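Sepf-like protein (Archaeoglobus fulgidus, PDB 3ZIE) is a cell-division protein that probably acts, as SepF does, as a membrane anchor for the Z ring. Local coordinates at residues A6-L11 against A32-D37; G24-A29 against M69-I74. The protein carries 1 engineered substitution. All coordinates share one frame; numbering follows the deposited sequence.

Contacts 1 and 2 sit on opposite sides of the chain's centre, their own centres about 19 Å apart, yet one four-stranded mixed sheet joins them. Their segments alternate along the chain in the order 6-11, 24-29, 32-37, 69-74. Strands 2-7 and 26-30 run side by side and parallel, so Ala6 N of contact 1 lies 2.8 Å from Val28 O of contact 2, a probable hydrogen bond. Contact 1 packs together the loops that follow these two strands, whereas contact 2 joins strand 26-30 to its antiparallel neighbour 66-70. Both also touch the second subunit, and at Ala6 the sheet continues into that chain, so the sheet is shared across the subunit interface.

Contact 1: residues A6-L11 against A32-D37; sequences AEVTGL and AFIKHD
The Phe33 ring is approached obliquely by Thr9, whose CG2 methyl lies 3.8 Å from CD2, while the other flat group, the Thr9-Gly10 peptide, carries the Ile34 CG2 methyl over one face, 3.6 Å from Thr9 C. The contact closes the ends of a beta-alpha-beta unit: strands 2-7 and 26-30 are parallel neighbours linked through helix 14-22, and here the loop leaving the first meets the short 3-10 segment after the second. Ile34 suits the inner side of the junction because its branched chain reaches two partners at once. CG1 stands between the backbone N and the carbonyl carbon (chi1 59°), and from there the chain extends (chi2 168°) to bring CD1 to Val8 CG1 at 3.8 Å while CG2 is turned to the peptide. Val8 continues the apolar layer inward, against Ile17 and Val44 of the two helices. Gly10 fits a backbone with phi 163°, a region that residues with a side chain seldom enter. Phe33 and Thr9 lie at the exposed edge of the contact, where a methyl, a hydroxyl and an aromatic surface can border solvent, and Thr9 also packs on Ser83 of the second subunit. Thr9 N donates to Glu13 OE1, which also takes a weak bond from Gly10 N. On the partner side a type I turn, closed by Asp37 N to Ile34 O at 3.0 Å, delivers Asp37 as the N-cap of helix 38-55. Backbone joins backbone through one water: it donates to Val8 O at 2.9 Å and accepts from Phe33 N at 2.9 Å.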
loop_
_atom_site.group_PDB
_atom_site.type_symbol
_atom_site.label_atom_id
_atom_site.label_comp_id
_atom_site.label_asym_id
_atom_site.label_seq_id
_atom_site.Cartn_x
_atom_site.Cartn_y
_atom_site.Cartn_z
ATOM N N ALA B 6 -3.005 7.826 -4.610
ATOM C CA ALA B 6 -2.958 8.865 -5.694
ATOM C C ALA B 6 -3.132 8.199 -7.059
ATOM O O ALA B 6 -2.587 7.142 -7.279
ATOM C CB ALA B 6 -1.624 9.638 -5.678
ATOM N N GLU B 7 -3.929 8.809 -7.948
ATOM C CA GLU B 7 -4.089 8.346 -9.333
ATOM C C GLU B 7 -3.241 9.292 -10.154
ATOM O O GLU B 7 -3.616 10.469 -10.328
ATOM C CB GLU B 7 -5.560 8.453 -9.746
ATOM C CG GLU B 7 -6.443 7.416 -9.042
ATOM C CD GLU B 7 -6.044 5.926 -9.248
ATOM O OE1 GLU B 7 -5.439 5.535 -10.272
ATOM O OE2 GLU B 7 -6.362 5.084 -8.382
ATOM N N VAL B 8 -2.034 8.848 -10.505
ATOM C CA VAL B 8 -1.043 9.774 -11.089
ATOM C C VAL B 8 -1.264 9.778 -12.605
ATOM O O VAL B 8 -1.026 8.745 -13.264
ATOM C CB VAL B 8 0.439 9.360 -10.770
ATOM C CG1 VAL B 8 1.431 10.362 -11.460
ATOM C CG2 VAL B 8 0.661 9.339 -9.258
ATOM N N THR B 9 -1.721 10.910 -13.128
ATOM C CA THR B 9 -1.973 11.028 -14.584
ATOM C C THR B 9 -1.050 12.029 -15.305
ATOM O O THR B 9 -1.217 12.280 -16.514
ATOM C CB THR B 9 -3.431 11.457 -14.843
ATOM O OG1 THR B 9 -3.742 12.567 -13.991
ATOM C CG2 THR B 9 -4.360 10.285 -14.530
ATOM N N GLY B 10 -0.074 12.570 -14.576
ATOM C CA GLY B 10 0.825 13.632 -15.069
ATOM C C GLY B 10 1.520 14.290 -13.898
ATOM O O GLY B 10 1.393 13.830 -12.742
ATOM N N LEU B 11 2.190 15.411 -14.135
ATOM C CA LEU B 11 2.938 16.055 -13.068
ATOM C C LEU B 11 2.056 16.827 -12.053
ATOM O O LEU B 11 2.515 17.215 -10.982
ATOM C CB LEU B 11 4.008 16.982 -13.663
ATOM C CG LEU B 11 5.318 16.279 -14.078
ATOM C CD1 LEU B 11 5.975 16.998 -15.218
ATOM C CD2 LEU B 11 6.249 16.260 -12.875
ATOM N N ALA B 32 -0.156 3.587 -13.383
ATOM C CA ALA B 32 -0.532 2.793 -14.570
ATOM C C ALA B 32 -0.698 3.651 -15.797
ATOM O O ALA B 32 -0.288 3.255 -16.913
ATOM C CB ALA B 32 -1.874 2.020 -14.297
ATOM N N PHE B 33 -1.310 4.820 -15.593
ATOM C CA PHE B 33 -1.736 5.658 -16.698
ATOM C C PHE B 33 -0.608 6.246 -17.515
ATOM O O PHE B 33 -0.812 6.620 -18.702
ATOM C CB PHE B 33 -2.664 6.797 -16.235
ATOM C CG PHE B 33 -3.358 7.503 -17.387
ATOM C CD1 PHE B 33 -4.337 6.828 -18.156
ATOM C CD2 PHE B 33 -2.996 8.832 -17.752
ATOM C CE1 PHE B 33 -4.980 7.475 -19.261
ATOM C CE2 PHE B 33 -3.642 9.489 -18.825
ATOM C CZ PHE B 33 -4.635 8.814 -19.575
ATOM N N ILE B 34 0.547 6.411 -16.859
ATOM C CA ILE B 34 1.673 7.091 -17.473
ATOM C C ILE B 34 2.824 6.123 -17.702
ATOM O O ILE B 34 3.926 6.566 -18.040
ATOM C CB ILE B 34 2.171 8.299 -16.610
ATOM C CG1 ILE B 34 2.618 7.859 -15.192
ATOM C CG2 ILE B 34 1.133 9.397 -16.550
ATOM C CD1 ILE B 34 3.400 8.935 -14.338
ATOM N N LYS B 35 2.599 4.818 -17.526
ATOM C CA LYS B 35 3.661 3.843 -17.764
ATOM C C LYS B 35 4.145 3.864 -19.225
ATOM O O LYS B 35 5.281 3.493 -19.507
ATOM C CB LYS B 35 3.263 2.432 -17.365
ATOM C CG LYS B 35 3.603 2.087 -15.892
ATOM C CD LYS B 35 3.523 0.615 -15.652
ATOM C CE LYS B 35 4.776 -0.119 -16.065
ATOM N NZ LYS B 35 5.606 -0.513 -14.877
ATOM N N HIS B 36 3.317 4.362 -20.138
ATOM C CA HIS B 36 3.773 4.444 -21.532
ATOM C C HIS B 36 3.946 5.853 -22.012
ATOM O O HIS B 36 4.025 6.101 -23.207
ATOM C CB HIS B 36 2.935 3.589 -22.480
ATOM C CG HIS B 36 3.166 2.116 -22.281
ATOM N ND1 HIS B 36 4.246 1.452 -22.826
ATOM C CD2 HIS B 36 2.513 1.203 -21.516
ATOM C CE1 HIS B 36 4.225 0.185 -22.442
ATOM N NE2 HIS B 36 3.163 0.000 -21.676
ATOM N N ASP B 37 4.028 6.797 -21.078
ATOM C CA ASP B 37 4.514 8.138 -21.432
ATOM C C ASP B 37 5.763 8.256 -20.606
ATOM O O ASP B 37 5.731 8.866 -19.552
ATOM C CB ASP B 37 3.562 9.259 -21.046
ATOM C CG ASP B 37 4.078 10.626 -21.490
ATOM O OD1 ASP B 37 5.320 10.833 -21.792
ATOM O OD2 ASP B 37 3.230 11.533 -21.534
HETATM O O HOH W 1 -2.138 6.108 -13.085
#

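Contact 2: residues G24-A29 against M69-I74; sequences GNIVVA and MTPTGI. Engineered in segment 69-74: Met69 (natural residue Ile).
With CG1 of Ile26 anti to its carbonyl carbon (chi1 -66°) and CG2 anti to its nitrogen, the side chain sends its branches to different partners. CG1 packs on Pro71 CD at 3.6 Å, CG2 lies 3.5 Å from Met69 O, and CD1 meets Ile74 CD1 at 4.1 Å, an apolar cluster suited to a buried face that also reaches Ile26 of the second subunit. Val27 and Met69, whose side chains start on the helix-covered face, form an antiparallel, hydrogen-bonded pair: Met69 N gives to Val27 O at 2.8 Å, and Val27 N returns a bond to Met69 O. The side chain of Met69, an engineered selenomethionine replacing isoleucine, is bent at chi3 and packs on Ile17 and Ile21 of helix 14-22 and Leu48 and Leu51 of helix 38-55. Pro71 opens a type II turn (Ile74 N to Pro71 O) in which Gly73 suits the positive phi; Thr70 OG1 donates to Ile74 O at 2.7 Å from above the carbonyl plane. The Pro71 ring lies against the backbone of Gly24, which ends helix 14-22 in a Schellman motif, and of Asn25. An alanine here would lose CG and CD, which would probably open a gap beside Ile26 CG1 and Gly24 O and leave the backbone freer to turn. Ring C-H groups cover both carbonyl oxygens; Asn25 O, buried without a hydrogen-bond partner, probably pays some desolvation cost, since proline has no N-H to offer it.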
loop_
_atom_site.group_PDB
_atom_site.type_symbol
_atom_site.label_atom_id
_atom_site.label_comp_id
_atom_site.label_asym_id
_atom_site.label_seq_id
_atom_site.Cartn_x
_atom_site.Cartn_y
_atom_site.Cartn_z
ATOM N N GLY B 24 3.450 13.608 7.265
ATOM C CA GLY B 24 3.717 12.383 8.001
ATOM C C GLY B 24 2.816 11.224 7.577
ATOM O O GLY B 24 2.736 10.198 8.290
ATOM N N ASN B 25 2.101 11.404 6.468
ATOM C CA ASN B 25 1.211 10.363 5.908
ATOM C C ASN B 25 1.890 9.499 4.833
ATOM O O ASN B 25 2.962 9.873 4.327
ATOM C CB ASN B 25 -0.094 11.001 5.421
ATOM C CG ASN B 25 -0.834 11.705 6.551
ATOM O OD1 ASN B 25 -1.325 12.862 6.404
ATOM N ND2 ASN B 25 -0.913 11.042 7.690
ATOM N N ILE B 26 1.250 8.364 4.489
ATOM C CA ILE B 26 1.775 7.376 3.524
ATOM C C ILE B 26 0.959 7.562 2.242
ATOM O O ILE B 26 -0.279 7.751 2.304
ATOM C CB ILE B 26 1.655 5.951 4.061
ATOM C CG1 ILE B 26 2.589 5.789 5.297
ATOM C CG2 ILE B 26 1.940 4.812 2.936
ATOM C CD1 ILE B 26 2.256 4.620 6.168
ATOM N N VAL B 27 1.638 7.550 1.094
ATOM C CA VAL B 27 0.939 7.624 -0.185
ATOM C C VAL B 27 1.247 6.392 -1.014
ATOM O O VAL B 27 2.432 6.011 -1.151
ATOM C CB VAL B 27 1.363 8.855 -1.008
ATOM C CG1 VAL B 27 0.671 8.849 -2.390
ATOM C CG2 VAL B 27 1.067 10.142 -0.244
ATOM N N VAL B 28 0.194 5.764 -1.537
ATOM C CA VAL B 28 0.347 4.688 -2.500
ATOM C C VAL B 28 -0.090 5.310 -3.833
ATOM O O VAL B 28 -1.229 5.758 -4.009
ATOM C CB VAL B 28 -0.470 3.438 -2.130
ATOM C CG1 VAL B 28 -0.261 2.276 -3.215
ATOM C CG2 VAL B 28 -0.008 2.894 -0.770
ATOM N N ALA B 29 0.848 5.421 -4.767
ATOM C CA ALA B 29 0.568 6.111 -6.047
ATOM C C ALA B 29 0.370 5.127 -7.193
ATOM O O ALA B 29 1.209 4.212 -7.418
ATOM C CB ALA B 29 1.714 7.092 -6.346
HETATM N N MSE B 69 5.080 5.101 -1.070
HETATM C CA MSE B 69 5.957 6.140 -0.539
HETATM C C MSE B 69 5.701 6.353 0.922
HETATM O O MSE B 69 4.539 6.550 1.328
HETATM C CB MSE B 69 5.664 7.435 -1.309
HETATM C CG MSE B 69 6.028 7.235 -2.818
HETATM SE SE MSE B 69 5.806 9.019 -3.363
HETATM C CE MSE B 69 7.679 9.363 -2.357
ATOM N N THR B 70 6.763 6.344 1.735
ATOM C CA THR B 70 6.557 6.510 3.190
ATOM C C THR B 70 7.235 7.784 3.703
ATOM O O THR B 70 8.238 8.234 3.088
ATOM C CB THR B 70 7.117 5.338 3.980
ATOM O OG1 THR B 70 8.497 5.169 3.671
ATOM C CG2 THR B 70 6.373 4.031 3.630
ATOM N N PRO B 71 6.728 8.342 4.825
ATOM C CA PRO B 71 7.333 9.519 5.389
ATOM C C PRO B 71 8.471 9.161 6.349
ATOM O O PRO B 71 8.775 7.969 6.553
ATOM C CB PRO B 71 6.170 10.132 6.195
ATOM C CG PRO B 71 5.488 8.861 6.771
ATOM C CD PRO B 71 5.467 7.980 5.543
ATOM N N THR B 72 9.076 10.181 6.963
ATOM C CA THR B 72 10.284 9.962 7.789
ATOM C C THR B 72 10.002 8.858 8.809
ATOM O O THR B 72 8.937 8.876 9.473
ATOM C CB THR B 72 10.624 11.257 8.556
ATOM O OG1 THR B 72 10.633 12.353 7.637
ATOM C CG2 THR B 72 12.023 11.174 9.294
ATOM N N GLY B 73 10.928 7.902 8.919
ATOM C CA GLY B 73 10.894 6.904 10.019
ATOM C C GLY B 73 9.902 5.766 9.776
ATOM O O GLY B 73 9.634 4.973 10.697
ATOM N N ILE B 74 9.293 5.717 8.592
ATOM C CA ILE B 74 8.456 4.545 8.215
ATOM C C ILE B 74 9.171 3.932 7.024
ATOM O O ILE B 74 9.581 4.645 6.104
ATOM C CB ILE B 74 6.943 4.881 7.949
ATOM C CG1 ILE B 74 6.287 5.505 9.219
ATOM C CG2 ILE B 74 6.178 3.613 7.417
ATOM C CD1 ILE B 74 4.815 6.067 9.075
#